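Local coordinates for protein argonaute (Methanocaldococcus jannaschii, PDB 5G5S) that uses short single-stranded DNA guides to bind complementary target DNA and slice it, and may defend the cell against invading genetic elements, at residues E25-I31 with I84-L90. Sequence-based numbering, arbitrary orientation.
Sequences EVHFYRI and IEYIKSL
Val26 and Leu90 exchange two backbone hydrogen bonds, Val26 N to Leu90 O (2.7 Å) and Leu90 N to Val26 O (2.9 Å), and Arg30 and Glu85 do the same, which sets an antiparallel register. Between these pairs a classic beta bulge shifts the register by one residue: Ile87 and Lys88 both face Phe28, whose O accepts from Ile87 N at 2.8 Å while its N donates to Lys88 O. The Ile87 donor stands 32° out of the Phe28 carbonyl plane, in keeping with the bulge. The pairing joins edge strand 84-91 to inner strand 25-31 in the four-stranded sheet of the N-terminal domain; strand 59-62 bonds along the other side of 25-31. Among polar side chains, Ser89 OG meets His27 ND1 in the imidazole plane (2.8 Å) and also bonds Tyr86 OH, linking three side chains of one face. On that face Ile84 CD1 lies over the Tyr29 ring, 3.9 Å from its centroid, put there by a chi1 of 57° that tucks CG1 between backbone N and carbonyl carbon. Tyr86 forms an offset edge-to-face pair with Tyr29, its edge toward the Tyr29 face, planes at 65°. Beside Arg30, whose side chain is on the other face with that of Glu85, Ile87 CD1 comes within 3.5 Å of Arg30 NE near the guanidinium plane, whereas Glu85 OE2 sits well off that plane in a long salt bridge (3.9 Å to Arg30 NE).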
loop_
_atom_site.group_PDB
_atom_site.type_symbol
_atom_site.label_atom_id
_atom_site.label_comp_id
_atom_site.label_asym_id
_atom_site.label_seq_id
_atom_site.Cartn_x
_atom_site.Cartn_y
_atom_site.Cartn_z
ATOM N N GLU A 25 -24.858 -23.877 -18.563
ATOM C CA GLU A 25 -24.863 -22.941 -19.673
ATOM C C GLU A 25 -24.961 -21.480 -19.252
ATOM O O GLU A 25 -25.469 -21.170 -18.172
ATOM C CB GLU A 25 -26.038 -23.266 -20.623
ATOM C CG GLU A 25 -25.821 -24.472 -21.517
ATOM C CD GLU A 25 -27.045 -24.938 -22.280
ATOM O OE1 GLU A 25 -27.864 -24.085 -22.694
ATOM O OE2 GLU A 25 -27.167 -26.165 -22.494
ATOM N N VAL A 26 -24.495 -20.586 -20.144
ATOM C CA VAL A 26 -24.603 -19.131 -20.029
ATOM C C VAL A 26 -25.561 -18.644 -21.127
ATOM O O VAL A 26 -25.636 -19.236 -22.212
ATOM C CB VAL A 26 -23.266 -18.355 -19.967
ATOM C CG1 VAL A 26 -22.432 -18.806 -18.779
ATOM C CG2 VAL A 26 -22.476 -18.452 -21.271
ATOM N N HIS A 27 -26.346 -17.618 -20.819
ATOM C CA HIS A 27 -27.372 -17.167 -21.740
ATOM C C HIS A 27 -27.278 -15.691 -22.080
ATOM O O HIS A 27 -27.174 -14.845 -21.189
ATOM C CB HIS A 27 -28.751 -17.584 -21.208
ATOM C CG HIS A 27 -28.780 -19.018 -20.779
ATOM N ND1 HIS A 27 -29.075 -20.033 -21.677
ATOM C CD2 HIS A 27 -28.436 -19.571 -19.592
ATOM C CE1 HIS A 27 -28.952 -21.160 -20.993
ATOM N NE2 HIS A 27 -28.565 -20.932 -19.736
ATOM N N PHE A 28 -27.280 -15.397 -23.387
ATOM C CA PHE A 28 -27.165 -14.045 -23.926
ATOM C C PHE A 28 -28.527 -13.419 -24.142
ATOM O O PHE A 28 -29.414 -14.042 -24.732
ATOM C CB PHE A 28 -26.305 -14.026 -25.206
ATOM C CG PHE A 28 -24.901 -14.518 -24.951
ATOM C CD1 PHE A 28 -23.917 -13.652 -24.484
ATOM C CD2 PHE A 28 -24.578 -15.862 -25.109
ATOM C CE1 PHE A 28 -22.625 -14.115 -24.208
ATOM C CE2 PHE A 28 -23.294 -16.330 -24.816
ATOM C CZ PHE A 28 -22.327 -15.454 -24.363
ATOM N N TYR A 29 -28.696 -12.197 -23.611
ATOM C CA TYR A 29 -29.926 -11.415 -23.692
ATOM C C TYR A 29 -29.632 -9.959 -24.012
ATOM O O TYR A 29 -28.521 -9.484 -23.791
ATOM C CB TYR A 29 -30.703 -11.476 -22.364
ATOM C CG TYR A 29 -31.162 -12.857 -21.953
ATOM C CD1 TYR A 29 -32.323 -13.413 -22.481
ATOM C CD2 TYR A 29 -30.477 -13.579 -20.980
ATOM C CE1 TYR A 29 -32.761 -14.677 -22.095
ATOM C CE2 TYR A 29 -30.910 -14.842 -20.579
ATOM C CZ TYR A 29 -32.046 -15.393 -21.152
ATOM O OH TYR A 29 -32.477 -16.643 -20.778
ATOM N N ARG A 30 -30.645 -9.255 -24.532
ATOM C CA ARG A 30 -30.625 -7.818 -24.799
ATOM C C ARG A 30 -31.957 -7.234 -24.339
ATOM O O ARG A 30 -32.976 -7.933 -24.382
ATOM C CB ARG A 30 -30.311 -7.481 -26.279
ATOM C CG ARG A 30 -31.416 -7.794 -27.301
ATOM C CD ARG A 30 -31.052 -7.333 -28.702
ATOM N NE ARG A 30 -30.131 -8.264 -29.355
ATOM C CZ ARG A 30 -29.578 -8.072 -30.548
ATOM N NH1 ARG A 30 -29.844 -6.973 -31.243
ATOM N NH2 ARG A 30 -28.751 -8.977 -31.054
ATOM N N ILE A 31 -31.946 -5.978 -23.861
ATOM C CA ILE A 31 -33.169 -5.303 -23.421
ATOM C C ILE A 31 -33.944 -4.953 -24.697
ATOM O O ILE A 31 -33.464 -4.149 -25.504
ATOM C CB ILE A 31 -32.904 -4.042 -22.521
ATOM C CG1 ILE A 31 -31.764 -4.239 -21.476
ATOM C CG2 ILE A 31 -34.202 -3.488 -21.894
ATOM C CD1 ILE A 31 -32.086 -5.030 -20.169
ATOM N N ILE A 84 -36.964 -8.754 -21.815
ATOM C CA ILE A 84 -35.668 -9.015 -22.457
ATOM C C ILE A 84 -35.762 -10.015 -23.610
ATOM O O ILE A 84 -36.648 -10.876 -23.616
ATOM C CB ILE A 84 -34.525 -9.336 -21.455
ATOM C CG1 ILE A 84 -34.863 -10.545 -20.550
ATOM C CG2 ILE A 84 -34.152 -8.091 -20.646
ATOM C CD1 ILE A 84 -33.664 -11.209 -19.894
ATOM N N GLU A 85 -34.854 -9.886 -24.589
ATOM C CA GLU A 85 -34.823 -10.721 -25.784
ATOM C C GLU A 85 -33.669 -11.717 -25.723
ATOM O O GLU A 85 -32.519 -11.307 -25.582
ATOM C CB GLU A 85 -34.711 -9.820 -27.024
ATOM C CG GLU A 85 -35.055 -10.480 -28.344
ATOM C CD GLU A 85 -34.694 -9.611 -29.531
ATOM O OE1 GLU A 85 -35.459 -8.667 -29.832
ATOM O OE2 GLU A 85 -33.618 -9.843 -30.127
ATOM N N TYR A 86 -33.981 -13.022 -25.836
ATOM C CA TYR A 86 -32.992 -14.100 -25.819
ATOM C C TYR A 86 -32.241 -14.162 -27.146
ATOM O O TYR A 86 -32.866 -14.133 -28.206
ATOM C CB TYR A 86 -33.649 -15.450 -25.465
ATOM C CG TYR A 86 -32.781 -16.658 -25.743
ATOM C CD1 TYR A 86 -31.851 -17.105 -24.808
ATOM C CD2 TYR A 86 -32.886 -17.354 -26.945
ATOM C CE1 TYR A 86 -31.047 -18.214 -25.063
ATOM C CE2 TYR A 86 -32.073 -18.450 -27.219
ATOM C CZ TYR A 86 -31.163 -18.884 -26.272
ATOM O OH TYR A 86 -30.382 -19.976 -26.551
ATOM N N ILE A 87 -30.905 -14.278 -27.080
ATOM C CA ILE A 87 -30.049 -14.321 -28.266
ATOM C C ILE A 87 -29.418 -15.697 -28.483
ATOM O O ILE A 87 -29.569 -16.273 -29.562
ATOM C CB ILE A 87 -28.992 -13.179 -28.257
ATOM C CG1 ILE A 87 -29.645 -11.796 -28.047
ATOM C CG2 ILE A 87 -28.122 -13.201 -29.528
ATOM C CD1 ILE A 87 -28.733 -10.791 -27.384
ATOM N N LYS A 88 -28.683 -16.201 -27.484
ATOM C CA LYS A 88 -27.975 -17.474 -27.589
ATOM C C LYS A 88 -27.700 -18.091 -26.214
ATOM O O LYS A 88 -27.727 -17.401 -25.195
ATOM C CB LYS A 88 -26.634 -17.243 -28.319
ATOM C CG LYS A 88 -26.215 -18.371 -29.245
ATOM C CD LYS A 88 -24.981 -17.999 -30.062
ATOM C CE LYS A 88 -23.701 -18.535 -29.470
ATOM N NZ LYS A 88 -22.534 -18.250 -30.345
ATOM N N SER A 89 -27.456 -19.408 -26.214
ATOM C CA SER A 89 -27.070 -20.233 -25.077
ATOM C C SER A 89 -25.703 -20.787 -25.438
ATOM O O SER A 89 -25.417 -21.026 -26.619
ATOM C CB SER A 89 -28.054 -21.379 -24.859
ATOM O OG SER A 89 -29.271 -20.921 -24.296
ATOM N N LEU A 90 -24.848 -20.955 -24.432
ATOM C CA LEU A 90 -23.490 -21.437 -24.625
ATOM C C LEU A 90 -23.046 -22.203 -23.382
ATOM O O LEU A 90 -23.328 -21.761 -22.268
ATOM C CB LEU A 90 -22.568 -20.222 -24.856
ATOM C CG LEU A 90 -21.242 -20.500 -25.550
ATOM C CD1 LEU A 90 -21.379 -20.371 -27.055
ATOM C CD2 LEU A 90 -20.183 -19.548 -25.066
#